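Local atomic coordinates of sugar ABC transporter, sugar-binding protein (Streptococcus pneumoniae, PDB entry 2HEU), a protein that probably binds an oligosaccharide outside the cell and hands it to the membrane-embedded part of an ABC transporter for uptake. Residues K144-F152 / F276-G284; N127-F138 / L252-I261. All coordinates share one frame; numbering follows the deposited sequence.

Contact 1: residues K144-F152 / F276-G284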
loop_
_atom_site.group_PDB
_atom_site.type_symbol
_atom_site.label_atom_id
_atom_site.label_comp_id
_atom_site.label_asym_id
_atom_site.label_seq_id
_atom_site.Cartn_x
_atom_site.Cartn_y
_atom_site.Cartn_z
ATOM N N LYS A 144 -23.490 0.499 11.820
ATOM C CA LYS A 144 -22.893 1.605 11.179
ATOM C C LYS A 144 -21.380 1.420 11.228
ATOM O O LYS A 144 -20.796 0.823 12.152
ATOM C CB LYS A 144 -23.237 2.906 11.933
ATOM C CG LYS A 144 -24.644 3.202 12.096
ATOM C CD LYS A 144 -25.353 3.380 10.795
ATOM C CE LYS A 144 -26.780 3.962 11.043
ATOM N NZ LYS A 144 -27.608 2.929 11.763
ATOM N N VAL A 145 -20.740 1.956 10.217
ATOM C CA VAL A 145 -19.277 2.078 10.215
ATOM C C VAL A 145 -18.819 2.780 11.492
ATOM O O VAL A 145 -19.377 3.856 11.853
ATOM C CB VAL A 145 -18.822 2.969 8.943
ATOM C CG1 VAL A 145 -17.404 3.457 9.096
ATOM C CG2 VAL A 145 -19.009 2.070 7.652
ATOM N N PRO A 146 -17.804 2.276 12.172
ATOM C CA PRO A 146 -17.350 2.899 13.467
ATOM C C PRO A 146 -16.424 4.053 13.217
ATOM O O PRO A 146 -15.623 4.018 12.325
ATOM C CB PRO A 146 -16.650 1.740 14.140
ATOM C CG PRO A 146 -16.028 1.001 12.986
ATOM C CD PRO A 146 -17.002 1.068 11.830
ATOM N N GLU A 147 -16.505 5.062 14.063
ATOM C CA GLU A 147 -15.645 6.323 13.921
ATOM C C GLU A 147 -14.798 6.594 15.022
ATOM O O GLU A 147 -14.102 7.573 15.019
ATOM C CB GLU A 147 -16.213 7.638 13.800
ATOM C CG GLU A 147 -17.372 7.492 14.096
ATOM C CD GLU A 147 -18.081 7.771 12.907
ATOM O OE1 GLU A 147 -18.772 8.875 12.945
ATOM O OE2 GLU A 147 -17.514 7.479 11.844
ATOM N N THR A 148 -14.681 5.671 15.976
ATOM C CA THR A 148 -13.719 5.720 17.050
ATOM C C THR A 148 -13.315 4.242 17.416
ATOM O O THR A 148 -14.030 3.318 17.128
ATOM C CB THR A 148 -14.257 6.347 18.340
ATOM O OG1 THR A 148 -15.292 5.554 18.838
ATOM C CG2 THR A 148 -14.770 7.779 18.122
ATOM N N TRP A 149 -12.202 4.115 18.108
ATOM C CA TRP A 149 -11.796 2.835 18.658
ATOM C C TRP A 149 -12.964 2.248 19.446
ATOM O O TRP A 149 -13.259 1.027 19.322
ATOM C CB TRP A 149 -10.615 2.918 19.560
ATOM C CG TRP A 149 -9.313 3.398 18.961
ATOM C CD1 TRP A 149 -8.893 3.357 17.647
ATOM C CD2 TRP A 149 -8.249 3.999 19.684
ATOM N NE1 TRP A 149 -7.630 3.853 17.535
ATOM C CE2 TRP A 149 -7.188 4.224 18.784
ATOM C CE3 TRP A 149 -8.018 4.287 21.053
ATOM C CZ2 TRP A 149 -5.987 4.790 19.163
ATOM C CZ3 TRP A 149 -6.793 4.854 21.453
ATOM C CH2 TRP A 149 -5.816 5.069 20.519
ATOM N N ASP A 150 -13.589 3.051 20.312
ATOM C CA ASP A 150 -14.627 2.484 21.181
ATOM C C ASP A 150 -15.811 2.052 20.336
ATOM O O ASP A 150 -16.442 1.025 20.667
ATOM C CB ASP A 150 -15.019 3.560 22.210
ATOM C CG ASP A 150 -14.032 3.717 23.330
ATOM O OD1 ASP A 150 -12.995 3.101 23.364
ATOM O OD2 ASP A 150 -14.378 4.569 24.189
ATOM N N GLU A 151 -16.174 2.790 19.317
ATOM C CA GLU A 151 -17.284 2.340 18.460
ATOM C C GLU A 151 -16.907 1.079 17.728
ATOM O O GLU A 151 -17.768 0.219 17.467
ATOM C CB GLU A 151 -17.688 3.361 17.447
ATOM C CG GLU A 151 -18.422 4.574 17.999
ATOM C CD GLU A 151 -18.988 5.463 16.977
ATOM O OE1 GLU A 151 -18.739 5.357 15.816
ATOM O OE2 GLU A 151 -19.817 6.376 17.313
ATOM N N PHE A 152 -15.653 0.871 17.381
ATOM C CA PHE A 152 -15.239 -0.368 16.655
ATOM C C PHE A 152 -15.375 -1.586 17.587
ATOM O O PHE A 152 -15.895 -2.611 17.190
ATOM C CB PHE A 152 -13.835 -0.126 16.134
ATOM C CG PHE A 152 -13.374 -1.129 15.046
ATOM C CD1 PHE A 152 -14.159 -2.084 14.464
ATOM C CD2 PHE A 152 -12.047 -0.996 14.644
ATOM C CE1 PHE A 152 -13.636 -2.895 13.451
ATOM C CE2 PHE A 152 -11.542 -1.805 13.645
ATOM C CZ PHE A 152 -12.348 -2.753 13.045
ATOM N N PHE A 276 -14.004 0.860 5.189
ATOM C CA PHE A 276 -13.865 1.972 6.094
ATOM C C PHE A 276 -12.428 2.038 6.580
ATOM O O PHE A 276 -11.665 1.068 6.622
ATOM C CB PHE A 276 -14.889 1.984 7.236
ATOM C CG PHE A 276 -14.843 0.828 8.206
ATOM C CD1 PHE A 276 -13.992 0.843 9.320
ATOM C CD2 PHE A 276 -15.732 -0.264 8.103
ATOM C CE1 PHE A 276 -14.051 -0.172 10.279
ATOM C CE2 PHE A 276 -15.786 -1.260 9.031
ATOM C CZ PHE A 276 -14.936 -1.187 10.130
ATOM N N MET A 277 -12.031 3.229 6.974
ATOM C CA MET A 277 -10.712 3.465 7.572
ATOM C C MET A 277 -10.763 3.019 9.040
ATOM O O MET A 277 -11.737 3.259 9.757
ATOM C CB MET A 277 -10.364 4.958 7.510
ATOM C CG MET A 277 -10.195 5.416 6.060
ATOM S SD MET A 277 -10.176 7.194 5.873
ATOM C CE MET A 277 -8.591 7.341 6.451
ATOM N N ILE A 278 -9.657 2.460 9.471
ATOM C CA ILE A 278 -9.538 2.156 10.910
ATOM C C ILE A 278 -9.573 3.484 11.654
ATOM O O ILE A 278 -8.870 4.435 11.392
ATOM C CB ILE A 278 -8.223 1.423 11.158
ATOM C CG1 ILE A 278 -8.300 0.013 10.503
ATOM C CG2 ILE A 278 -7.926 1.307 12.662
ATOM C CD1 ILE A 278 -7.028 -0.812 10.615
ATOM N N PRO A 279 -10.482 3.554 12.648
ATOM C CA PRO A 279 -10.682 4.800 13.403
ATOM C C PRO A 279 -9.548 5.088 14.292
ATOM O O PRO A 279 -8.776 4.223 14.714
ATOM C CB PRO A 279 -12.036 4.634 14.090
ATOM C CG PRO A 279 -12.010 3.166 14.335
ATOM C CD PRO A 279 -11.508 2.562 13.081
ATOM N N GLY A 280 -9.504 6.360 14.654
ATOM C CA GLY A 280 -8.730 6.808 15.724
ATOM C C GLY A 280 -9.448 6.859 17.037
ATOM O O GLY A 280 -10.580 6.392 17.153
ATOM N N LYS A 281 -8.843 7.407 18.116
ATOM C CA LYS A 281 -9.532 7.453 19.404
ATOM C C LYS A 281 -10.736 8.392 19.332
ATOM O O LYS A 281 -11.824 8.124 19.920
ATOM C CB LYS A 281 -8.606 7.896 20.504
ATOM C CG LYS A 281 -9.182 7.946 21.910
ATOM C CD LYS A 281 -8.065 8.278 22.871
ATOM C CE LYS A 281 -8.432 8.381 24.326
ATOM N NZ LYS A 281 -7.167 8.768 25.165
ATOM N N GLU A 282 -10.503 9.509 18.665
ATOM C CA GLU A 282 -11.408 10.605 18.543
ATOM C C GLU A 282 -11.917 10.533 17.064
ATOM O O GLU A 282 -11.295 10.152 16.141
ATOM C CB GLU A 282 -10.754 11.955 18.898
ATOM C CG GLU A 282 -10.074 12.063 20.209
ATOM C CD GLU A 282 -11.002 11.878 21.372
ATOM O OE1 GLU A 282 -12.244 11.989 21.297
ATOM O OE2 GLU A 282 -10.500 11.595 22.502
ATOM N N LYS A 283 -13.113 11.108 16.871
ATOM C CA LYS A 283 -13.628 11.303 15.514
ATOM C C LYS A 283 -12.851 12.244 14.716
ATOM O O LYS A 283 -12.280 13.188 15.219
ATOM C CB LYS A 283 -14.996 11.789 15.610
ATOM C CG LYS A 283 -15.836 10.786 16.374
ATOM C CD LYS A 283 -17.150 11.318 16.567
ATOM C CE LYS A 283 -17.964 9.971 17.342
ATOM N NZ LYS A 283 -19.334 10.392 17.542
ATOM N N GLY A 284 -12.727 11.967 13.425
ATOM C CA GLY A 284 -11.910 12.735 12.555
ATOM C C GLY A 284 -10.470 12.334 12.576
ATOM O O GLY A 284 -9.656 12.919 11.890
HETATM O O HOH W 1 -13.620 4.941 10.709
HETATM O O HOH W 2 -11.496 8.414 13.997
HETATM O O HOH W 3 -20.279 8.519 15.640
HETATM O O HOH W 4 -12.264 5.580 21.150
HETATM O O HOH W 5 -19.730 8.065 19.197
#
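With CG anti to its own carbonyl carbon (chi1 -63°), Trp149 lays its indole along the backbone of Gly280 and Lys281, while Phe276, its CG between backbone N and carbonyl carbon (chi1 63°), presents a ring face to Pro146. Lys281 CB rests over the six-membered ring of Trp149, 3.7 Å from its centroid, a CH-pi contact from which the extended lysine chain leads away. Pro279 O approaches the indole edge, 3.1 Å from Trp149 CD1; the indole NE1 is hydrogen-bonded to Thr187. At the other end of the contact Pro146 CD makes a second CH-pi contact, 3.6 Å from the Phe276 centroid. The same Phe276 ring turns its edge to the face of Phe152, a T-shaped pair with planes 79° apart. Between these clusters Thr148 is the N-cap of helix 149-161, its OG1 accepting from Glu151 N at 2.9 Å. The adjoining Trp149 N donates to Gly280 O at 3.0 Å, so the opposing loop takes up an amide of the first helical turn. Water bridges Pro146 O to Met277 O, and two further waters link Glu151 OE2 with Lys283 NZ, 4.1 Å apart and beyond a direct salt bridge. The contact thus ties the start of helix 149-161 to the loop following strand 273-276, with helix 212-222 against Trp149, Tyr180 of helix 178-189 against Phe152, and Ile131 of strand 129-134 touching both phenylalanines.

Contact 2: residues N127-F138 / L252-I261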
loop_
_atom_site.group_PDB
_atom_site.type_symbol
_atom_site.label_atom_id
_atom_site.label_comp_id
_atom_site.label_asym_id
_atom_site.label_seq_id
_atom_site.Cartn_x
_atom_site.Cartn_y
_atom_site.Cartn_z
ATOM N N ASN A 127 -1.351 1.971 -3.058
ATOM C CA ASN A 127 -2.253 1.186 -2.294
ATOM C C ASN A 127 -2.703 1.897 -1.005
ATOM O O ASN A 127 -2.201 2.943 -0.666
ATOM C CB ASN A 127 -1.709 -0.244 -2.081
ATOM C CG ASN A 127 -0.351 -0.276 -1.486
ATOM O OD1 ASN A 127 -0.010 0.460 -0.564
ATOM N ND2 ASN A 127 0.475 -1.106 -2.021
ATOM N N ALA A 128 -3.683 1.280 -0.352
ATOM C CA ALA A 128 -4.252 1.746 0.900
ATOM C C ALA A 128 -4.638 0.527 1.711
ATOM O O ALA A 128 -4.573 -0.616 1.211
ATOM C CB ALA A 128 -5.390 2.695 0.669
ATOM N N TYR A 129 -5.083 0.749 2.932
ATOM C CA TYR A 129 -5.455 -0.343 3.827
ATOM C C TYR A 129 -6.602 0.045 4.689
ATOM O O TYR A 129 -6.722 1.191 5.156
ATOM C CB TYR A 129 -4.233 -0.692 4.707
ATOM C CG TYR A 129 -4.415 -1.941 5.547
ATOM C CD1 TYR A 129 -3.885 -3.151 5.128
ATOM C CD2 TYR A 129 -5.115 -1.920 6.730
ATOM C CE1 TYR A 129 -4.062 -4.350 5.891
ATOM C CE2 TYR A 129 -5.295 -3.032 7.508
ATOM C CZ TYR A 129 -4.757 -4.269 7.101
ATOM O OH TYR A 129 -4.904 -5.341 7.910
ATOM N N GLY A 130 -7.484 -0.879 4.965
ATOM C CA GLY A 130 -8.589 -0.612 5.887
ATOM C C GLY A 130 -9.426 -1.869 6.100
ATOM O O GLY A 130 -8.925 -2.984 6.008
ATOM N N ILE A 131 -10.721 -1.633 6.391
ATOM C CA ILE A 131 -11.596 -2.723 6.733
ATOM C C ILE A 131 -12.650 -2.855 5.626
ATOM O O ILE A 131 -13.414 -1.927 5.363
ATOM C CB ILE A 131 -12.340 -2.553 8.080
ATOM C CG1 ILE A 131 -11.338 -2.149 9.196
ATOM C CG2 ILE A 131 -13.087 -3.769 8.430
ATOM C CD1 ILE A 131 -10.269 -3.169 9.499
ATOM N N TYR A 132 -12.659 -4.021 4.950
ATOM C CA TYR A 132 -13.812 -4.361 4.041
ATOM C C TYR A 132 -14.967 -4.747 4.868
ATOM O O TYR A 132 -14.837 -5.439 5.893
ATOM C CB TYR A 132 -13.400 -5.560 3.144
ATOM C CG TYR A 132 -12.351 -5.193 2.129
ATOM C CD1 TYR A 132 -12.748 -4.752 0.863
ATOM C CD2 TYR A 132 -11.018 -5.230 2.400
ATOM C CE1 TYR A 132 -11.810 -4.411 -0.101
ATOM C CE2 TYR A 132 -10.088 -4.877 1.455
ATOM C CZ TYR A 132 -10.503 -4.464 0.187
ATOM O OH TYR A 132 -9.595 -4.119 -0.794
ATOM N N TYR A 133 -16.176 -4.311 4.431
ATOM C CA TYR A 133 -17.376 -4.711 5.158
ATOM C C TYR A 133 -18.501 -4.927 4.192
ATOM O O TYR A 133 -18.536 -4.459 3.025
ATOM C CB TYR A 133 -17.773 -3.655 6.224
ATOM C CG TYR A 133 -18.367 -2.344 5.716
ATOM C CD1 TYR A 133 -17.585 -1.345 5.163
ATOM C CD2 TYR A 133 -19.731 -2.139 5.821
ATOM C CE1 TYR A 133 -18.139 -0.177 4.730
ATOM C CE2 TYR A 133 -20.297 -0.951 5.347
ATOM C CZ TYR A 133 -19.491 0.031 4.819
ATOM O OH TYR A 133 -20.056 1.190 4.373
ATOM N N ASN A 134 -19.489 -5.683 4.668
ATOM C CA ASN A 134 -20.673 -6.048 3.905
ATOM C C ASN A 134 -21.786 -5.020 4.149
ATOM O O ASN A 134 -22.398 -5.026 5.219
ATOM C CB ASN A 134 -21.094 -7.432 4.348
ATOM C CG ASN A 134 -22.255 -8.065 3.622
ATOM O OD1 ASN A 134 -22.203 -9.345 3.383
ATOM N ND2 ASN A 134 -23.212 -7.332 3.254
ATOM N N LYS A 135 -22.008 -4.149 3.148
ATOM C CA LYS A 135 -22.998 -3.091 3.353
ATOM C C LYS A 135 -24.369 -3.637 3.595
ATOM O O LYS A 135 -25.179 -3.106 4.394
ATOM C CB LYS A 135 -23.030 -2.136 2.165
ATOM C CG LYS A 135 -21.798 -1.353 1.914
ATOM C CD LYS A 135 -21.951 -0.414 0.691
ATOM C CE LYS A 135 -20.860 0.533 0.474
ATOM N NZ LYS A 135 -21.064 1.347 -0.758
ATOM N N ASP A 136 -24.741 -4.694 2.867
ATOM C CA ASP A 136 -26.080 -5.287 2.945
ATOM C C ASP A 136 -26.352 -5.778 4.317
ATOM O O ASP A 136 -27.417 -5.524 4.905
ATOM C CB ASP A 136 -26.291 -6.444 1.956
ATOM C CG ASP A 136 -26.176 -6.066 0.497
ATOM O OD1 ASP A 136 -25.429 -5.171 0.127
ATOM O OD2 ASP A 136 -26.762 -6.819 -0.321
ATOM N N LYS A 137 -25.410 -6.511 4.906
ATOM C CA LYS A 137 -25.562 -7.030 6.247
ATOM C C LYS A 137 -25.540 -5.942 7.270
ATOM O O LYS A 137 -26.315 -6.016 8.259
ATOM C CB LYS A 137 -24.539 -8.124 6.576
ATOM C CG LYS A 137 -24.798 -9.390 5.840
ATOM C CD LYS A 137 -26.151 -10.022 6.156
ATOM C CE LYS A 137 -26.197 -10.757 7.379
ATOM N NZ LYS A 137 -27.450 -11.642 7.372
ATOM N N PHE A 138 -24.692 -4.967 7.143
ATOM C CA PHE A 138 -24.745 -3.866 8.093
ATOM C C PHE A 138 -26.159 -3.219 8.040
ATOM O O PHE A 138 -26.691 -2.826 9.074
ATOM C CB PHE A 138 -23.666 -2.773 7.802
ATOM C CG PHE A 138 -22.314 -3.036 8.406
ATOM C CD1 PHE A 138 -21.734 -4.285 8.398
ATOM C CD2 PHE A 138 -21.618 -2.017 9.018
ATOM C CE1 PHE A 138 -20.475 -4.487 8.941
ATOM C CE2 PHE A 138 -20.344 -2.228 9.587
ATOM C CZ PHE A 138 -19.807 -3.498 9.557
ATOM N N LEU A 252 -18.510 -10.624 8.302
ATOM C CA LEU A 252 -18.997 -9.332 7.875
ATOM C C LEU A 252 -17.904 -8.361 7.478
ATOM O O LEU A 252 -18.242 -7.360 6.785
ATOM C CB LEU A 252 -19.880 -8.700 8.916
ATOM C CG LEU A 252 -21.216 -9.500 9.179
ATOM C CD1 LEU A 252 -22.148 -8.613 10.008
ATOM C CD2 LEU A 252 -21.850 -10.151 8.004
ATOM N N MET A 253 -16.676 -8.605 7.880
ATOM C CA MET A 253 -15.550 -7.711 7.686
ATOM C C MET A 253 -14.274 -8.482 7.500
ATOM O O MET A 253 -14.102 -9.603 8.011
ATOM C CB MET A 253 -15.346 -6.802 8.928
ATOM C CG MET A 253 -16.460 -5.819 9.177
ATOM S SD MET A 253 -16.211 -4.792 10.647
ATOM C CE MET A 253 -16.552 -6.029 11.929
ATOM N N THR A 254 -13.302 -7.859 6.837
ATOM C CA THR A 254 -11.927 -8.367 6.884
ATOM C C THR A 254 -10.971 -7.252 6.718
ATOM O O THR A 254 -11.183 -6.382 5.861
ATOM C CB THR A 254 -11.707 -9.525 5.847
ATOM O OG1 THR A 254 -10.480 -10.193 6.145
ATOM C CG2 THR A 254 -11.722 -9.106 4.417
ATOM N N PRO A 255 -9.888 -7.179 7.506
ATOM C CA PRO A 255 -8.889 -6.105 7.367
ATOM C C PRO A 255 -7.917 -6.465 6.296
ATOM O O PRO A 255 -7.282 -7.529 6.324
ATOM C CB PRO A 255 -8.215 -6.104 8.769
ATOM C CG PRO A 255 -8.287 -7.571 9.193
ATOM C CD PRO A 255 -9.600 -8.063 8.676
ATOM N N ASN A 256 -7.740 -5.583 5.326
ATOM C CA ASN A 256 -6.748 -5.916 4.260
ATOM C C ASN A 256 -6.491 -4.644 3.409
ATOM O O ASN A 256 -7.069 -3.563 3.649
ATOM C CB ASN A 256 -7.241 -7.104 3.417
ATOM C CG ASN A 256 -6.107 -8.051 3.080
ATOM O OD1 ASN A 256 -6.129 -9.257 3.547
ATOM N ND2 ASN A 256 -5.140 -7.624 2.386
ATOM N N GLY A 257 -5.598 -4.827 2.454
ATOM C CA GLY A 257 -5.256 -3.725 1.574
ATOM C C GLY A 257 -6.228 -3.581 0.445
ATOM O O GLY A 257 -7.061 -4.444 0.143
ATOM N N SER A 258 -6.064 -2.458 -0.279
ATOM C CA SER A 258 -6.854 -2.163 -1.480
ATOM C C SER A 258 -6.712 -3.192 -2.570
ATOM O O SER A 258 -7.582 -3.308 -3.422
ATOM C CB SER A 258 -6.397 -0.763 -2.001
ATOM O OG SER A 258 -5.003 -0.659 -2.157
ATOM N N TRP A 259 -5.584 -3.917 -2.548
ATOM C CA TRP A 259 -5.325 -4.961 -3.521
ATOM C C TRP A 259 -6.401 -6.062 -3.457
ATOM O O TRP A 259 -6.625 -6.789 -4.427
ATOM C CB TRP A 259 -3.947 -5.592 -3.318
ATOM C CG TRP A 259 -3.664 -6.022 -1.929
ATOM C CD1 TRP A 259 -4.077 -7.165 -1.312
ATOM C CD2 TRP A 259 -2.939 -5.284 -0.913
ATOM N NE1 TRP A 259 -3.633 -7.196 0.007
ATOM C CE2 TRP A 259 -2.955 -6.051 0.265
ATOM C CE3 TRP A 259 -2.302 -4.032 -0.898
ATOM C CZ2 TRP A 259 -2.329 -5.602 1.447
ATOM C CZ3 TRP A 259 -1.689 -3.582 0.272
ATOM C CH2 TRP A 259 -1.681 -4.391 1.398
ATOM N N ALA A 260 -7.059 -6.249 -2.318
ATOM C CA ALA A 260 -7.914 -7.400 -2.091
ATOM C C ALA A 260 -9.210 -7.359 -2.907
ATOM O O ALA A 260 -9.804 -8.397 -3.138
ATOM C CB ALA A 260 -8.243 -7.573 -0.603
ATOM N N ILE A 261 -9.652 -6.174 -3.303
ATOM C CA ILE A 261 -10.959 -6.078 -3.970
ATOM C C ILE A 261 -10.993 -6.940 -5.253
ATOM O O ILE A 261 -12.037 -7.532 -5.557
ATOM C CB ILE A 261 -11.356 -4.622 -4.266
ATOM C CG1 ILE A 261 -12.804 -4.525 -4.724
ATOM C CG2 ILE A 261 -10.391 -3.922 -5.199
ATOM C CD1 ILE A 261 -13.859 -5.138 -3.799
#
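Tyr132 reaches along the neighbouring strand with its ring edge toward the Thr254 and Gly257 carbonyls, and its OH donates to Gly257 O at 2.7 Å. Ala260 N reaches that oxygen from the opposite face of the carbonyl plane, so one acceptor joins the tyrosine to the type I turn Gly257-Ala260. Tyr129 behaves differently: its ring face lies over the Asn256 peptide, with Asn256 O 3.5 Å above the plane, and its OH passes beside Pro255 CB to a hydrogen bond with Thr176 O. Ile131 splits its branches on the same side of the sheet, CG2 meeting Met253 CB at 3.8 Å and CD1 meeting Pro255 CB at 3.7 Å. In this member of the extracellular (periplasmic) solute-binding protein family, strand 129-134 runs antiparallel between 253-257 and 273-276. Reciprocal backbone bonds link Gly130 with Asn256 and Tyr132 with Thr254. Beyond the sheet, Ser258 holds Ala128 twice: its N donates to Ala128 O and its OG accepts from Ala128 N at 3.0 Å. Trp259 (chi1 50°) folds its ring face over Gly257 CA and turns its edge to Asn127 CG, ring and amide planes 83° apart; Asn127 OD1 accepts from Ala291 N and Trp361 NE1. At the far end Met253 SD lies at the edge of Phe138, 5.3 Å from its centroid, a Met-aromatic contact, while Leu252 and Lys137 cross at about a right angle, Leu252 CD2 touching Lys137 CB and CG.

How the contacts relate
Contacts 1 and 2 have centres about 15 Å apart and meet directly at strand 129-134. Phe276, which opens the second segment of contact 1, sits on the strand bordering 129-134 on the side away from 253-257; a probable hydrogen bond runs from Phe276 N to Ile131 O at 2.9 Å. Side chains continue the junction: Phe276 CZ packs on Met253 SD at 3.9 Å, and Val145 CG2 on Tyr133 CZ at 3.5 Å. Helices 135-141 and 149-161, one from each contact, follow each other along the chain, and the four segments alternate in sequence. None supplies Lys103 or Glu335, the residues of the sodium site.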